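Local coordinates for C-type lectin domain family 4, member b1 (Mus musculus, PDB 6LKR), which is a calcium-binding C-type lectin receptor of immune cells that probably binds carbohydrate-bearing ligands such as pathogen-derived phosphoglycolipids, at residues 95-98 with 99-103; 25-28 with 29-32. One frame throughout, in Å; residues are numbered along the deposited sequence. Where two conformers were deposited one is given.

Interaction 1. Residues 95-98 with 99-103; sequences EPSS and DNEKC. With CA (calcium ion), chain D.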
# COMPACT_ATOMS: atom_id res chain seq x y z
N GLU A 95 6.54 -20.93 -9.33
CA GLU A 95 7.26 -19.67 -9.01
C GLU A 95 6.86 -19.24 -7.61
O GLU A 95 5.76 -19.53 -7.15
CB GLU A 95 6.94 -18.57 -10.03
CG GLU A 95 7.20 -18.97 -11.48
CD GLU A 95 8.63 -19.34 -11.82
OE1 GLU A 95 9.57 -18.88 -11.12
OE2 GLU A 95 8.82 -20.08 -12.79
N PRO A 96 7.73 -18.54 -6.86
CA PRO A 96 9.12 -18.31 -7.25
C PRO A 96 9.93 -19.61 -7.31
O PRO A 96 9.52 -20.57 -6.69
CB PRO A 96 9.68 -17.43 -6.11
CG PRO A 96 8.48 -16.90 -5.38
CD PRO A 96 7.38 -17.91 -5.58
N SER A 97 11.04 -19.62 -8.05
CA SER A 97 11.80 -20.84 -8.41
C SER A 97 13.23 -20.83 -7.87
O SER A 97 13.78 -21.93 -7.70
CB SER A 97 11.77 -21.06 -9.90
OG SER A 97 12.47 -20.03 -10.58
N SER A 98 13.84 -19.67 -7.59
CA SER A 98 15.29 -19.63 -7.26
C SER A 98 15.65 -18.44 -6.36
O SER A 98 15.34 -17.30 -6.72
CB SER A 98 16.12 -19.61 -8.50
OG SER A 98 17.49 -19.41 -8.17
N ASP A 99 16.40 -18.71 -5.29
CA ASP A 99 16.91 -17.65 -4.39
C ASP A 99 17.92 -16.75 -5.12
O ASP A 99 18.17 -15.67 -4.60
CB ASP A 99 17.51 -18.20 -3.10
CG ASP A 99 17.49 -17.17 -1.98
OD1 ASP A 99 16.45 -16.50 -1.84
OD2 ASP A 99 18.52 -17.04 -1.28
N ASN A 100 18.45 -17.15 -6.28
CA ASN A 100 19.38 -16.29 -7.05
C ASN A 100 18.59 -15.29 -7.90
O ASN A 100 19.21 -14.34 -8.41
CB ASN A 100 20.38 -17.09 -7.89
CG ASN A 100 21.77 -17.06 -7.29
OD1 ASN A 100 22.15 -16.10 -6.62
ND2 ASN A 100 22.54 -18.12 -7.52
N GLU A 101 17.27 -15.47 -8.04
CA GLU A 101 16.39 -14.57 -8.81
C GLU A 101 15.71 -13.60 -7.84
O GLU A 101 14.81 -14.05 -7.08
CB GLU A 101 15.38 -15.39 -9.62
CG GLU A 101 16.05 -16.25 -10.67
CD GLU A 101 15.09 -17.07 -11.51
OE1 GLU A 101 15.38 -17.24 -12.70
OE2 GLU A 101 14.06 -17.53 -10.99
N LYS A 102 16.13 -12.33 -7.84
CA LYS A 102 15.75 -11.35 -6.78
C LYS A 102 14.70 -10.34 -7.28
O LYS A 102 14.18 -9.60 -6.44
CB LYS A 102 17.01 -10.64 -6.27
CG LYS A 102 18.03 -11.56 -5.60
CD LYS A 102 17.48 -12.28 -4.40
CE LYS A 102 18.54 -12.94 -3.55
NZ LYS A 102 17.95 -13.90 -2.58
N CYS A 103 14.39 -10.32 -8.57
CA CYS A 103 13.42 -9.37 -9.18
C CYS A 103 12.27 -10.17 -9.79
O CYS A 103 12.39 -11.40 -9.92
CB CYS A 103 14.09 -8.46 -10.19
SG CYS A 103 15.23 -7.29 -9.42
CA CA D . 11.77 -17.97 -11.73
O HOH W 1 11.35 -19.84 -13.54
O HOH W 2 12.89 -18.09 -13.74
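Two flat carboxylates, those of Glu95 and Glu101, each turn one oxygen to the same calcium ion and leave the other to a metal-bound water. Glu95 OE1 lies 2.5 Å from the calcium, while Glu95 OE2 accepts from a water at 2.6 Å. Glu101 repeats the pattern with OE2 on the metal and OE1 accepting from a second water at 2.8 Å. Between them comes the hydroxyl of Ser97, its OG 2.5 Å from the calcium and 3.0 Å from Glu101 OE2; the two oxygens are neighbours because they share a cation. The Glu95–Pro96 peptide is cis, as in the Glu-Pro-Asn and related motifs of C-type lectin long loops. The chain then folds back through a type I turn from Ser98 to Glu101, closed by Glu101 N to Ser98 O at 3.0 Å. Ser98 OG, anti to its own backbone N (chi1 173°), accepts from Asn100 N at 3.1 Å, forming an ST turn. From this turn the side chain of Glu101 runs extended beyond CG to the metal. Asn117 and Asp118 complete the eightfold shell, Asp118 through both its side chain and its backbone carbonyl. The calcium probably offsets the repulsion between the two acidic groups, and its waters, if displaced, could yield places to sugar hydroxyls, as in other C-type lectins.

Interaction 2. Residues 25-28 with 29-32; sequences SASW and NKSE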
# COMPACT_ATOMS: atom_id res chain seq x y z
N SER A 25 13.50 -2.11 -23.67
CA SER A 25 13.73 -2.99 -22.49
C SER A 25 14.88 -2.43 -21.65
O SER A 25 15.68 -1.65 -22.18
CB SER A 25 14.01 -4.40 -22.91
OG SER A 25 15.30 -4.50 -23.50
N ALA A 26 14.95 -2.83 -20.38
CA ALA A 26 15.98 -2.38 -19.42
C ALA A 26 16.00 -3.32 -18.22
O ALA A 26 15.01 -4.03 -18.00
CB ALA A 26 15.70 -0.96 -19.01
N SER A 27 17.10 -3.29 -17.46
CA SER A 27 17.28 -3.99 -16.17
C SER A 27 16.21 -3.52 -15.18
O SER A 27 15.58 -2.47 -15.43
CB SER A 27 18.66 -3.76 -15.62
OG SER A 27 18.75 -2.44 -15.10
N TRP A 28 16.03 -4.24 -14.08
CA TRP A 28 15.05 -3.87 -13.03
C TRP A 28 15.43 -2.49 -12.47
O TRP A 28 14.53 -1.63 -12.37
CB TRP A 28 14.98 -4.96 -11.96
CG TRP A 28 13.88 -4.76 -10.97
CD1 TRP A 28 12.60 -5.25 -11.03
CD2 TRP A 28 13.95 -3.99 -9.76
NE1 TRP A 28 11.89 -4.84 -9.94
CE2 TRP A 28 12.68 -4.07 -9.15
CE3 TRP A 28 14.96 -3.25 -9.13
CZ2 TRP A 28 12.40 -3.44 -7.93
CZ3 TRP A 28 14.68 -2.63 -7.94
CH2 TRP A 28 13.43 -2.73 -7.34
N ASN A 29 16.70 -2.27 -12.13
CA ASN A 29 17.15 -0.99 -11.52
C ASN A 29 16.89 0.18 -12.47
O ASN A 29 16.39 1.24 -12.01
CB ASN A 29 18.64 -1.01 -11.15
CG ASN A 29 18.93 -1.76 -9.87
OD1 ASN A 29 18.06 -1.91 -9.02
ND2 ASN A 29 20.17 -2.21 -9.73
N LYS A 30 17.21 0.02 -13.76
CA LYS A 30 17.06 1.08 -14.79
C LYS A 30 15.56 1.32 -15.05
O LYS A 30 15.19 2.47 -15.33
CB LYS A 30 17.80 0.69 -16.07
CG LYS A 30 19.32 0.67 -15.95
CD LYS A 30 19.91 1.98 -15.48
CE LYS A 30 21.43 2.00 -15.55
NZ LYS A 30 21.91 1.95 -16.95
N SER A 31 14.74 0.27 -14.95
CA SER A 31 13.26 0.34 -15.07
C SER A 31 12.68 1.12 -13.88
O SER A 31 11.85 2.03 -14.11
CB SER A 31 12.65 -1.03 -15.17
OG SER A 31 13.09 -1.70 -16.34
N GLU A 32 13.08 0.80 -12.65
CA GLU A 32 12.63 1.55 -11.45
C GLU A 32 13.10 3.01 -11.57
O GLU A 32 12.32 3.91 -11.22
CB GLU A 32 13.09 0.89 -10.15
CG GLU A 32 12.74 1.68 -8.89
CD GLU A 32 11.27 1.98 -8.61
OE1 GLU A 32 10.40 1.40 -9.26
OE2 GLU A 32 11.00 2.79 -7.71
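The start of helix 28-37, the first helix of the C-type lectin fold, is a worked example of serine N-capping. Ser27 occupies the N-cap, and its OG accepts from Lys30 N at 3.2 Å along a fairly straight path (162° at the hydrogen). A chi1 of 75° sets this hydroxyl between its own backbone N and carbonyl carbon, where it faces the first turn; Lys30 CG also packs against it, 3.3 Å from Ser27 OG. One turn on, Ser31 grips the carbonyl of the same capping residue twice. Ser31 N reaches Ser27 O at 2.9 Å and Ser31 OG reaches it at 2.8 Å, the two donors coming from opposite faces of the carbonyl plane. The CB of Ala26 packs beside this point, 3.8 Å from Ser31 OG. The regular helical pattern continues with Glu32 N to Trp28 O at 2.8 Å.

The indole of Trp28, its CG anti to the backbone N (chi1 -172°), lies beside the first turn. Asn29 OD1 lies at the ring's edge, in its plane, 3.4 Å from Trp28 CE3, while Glu32 CB sits over one face at the longer distance of 4.5 Å from Trp28 CZ3. The indole is buried: its NE1 donates to the carbonyl of Ile66, and Phe65 meets it edge-to-face. The carboxylate of Glu32 is bound by His41 and by the backbone N of Leu42, tying the helix to strand 41-42. Backbone polar groups at the helix start thus find side-chain partners: the Ser31 hydroxyl spends its proton on Ser27 O, and the grip of two donors from opposite faces probably helps hold that carbonyl in place.

How the interactions relate
Interactions 1 and 2 lie in one lectin domain with centres about 17 Å apart, and they touch where Cys103 SG, at the end of residues 99-103, packs against Trp28, nearest at Trp28 CG, 3.3 Å away. Cys103 is disulfide-bonded to Cys121, whose backbone in turn hydrogen-bonds with that of Trp28, so the helix start of interaction 2 abuts the disulfide at the foot of the calcium-binding loop. Interaction 1 supplies part of the metal's first shell directly. Interaction 2 contributes no ligand to the metal: the side chain of Trp28, itself buried, is about 11 Å from that of Glu101 and about 13 Å from the calcium.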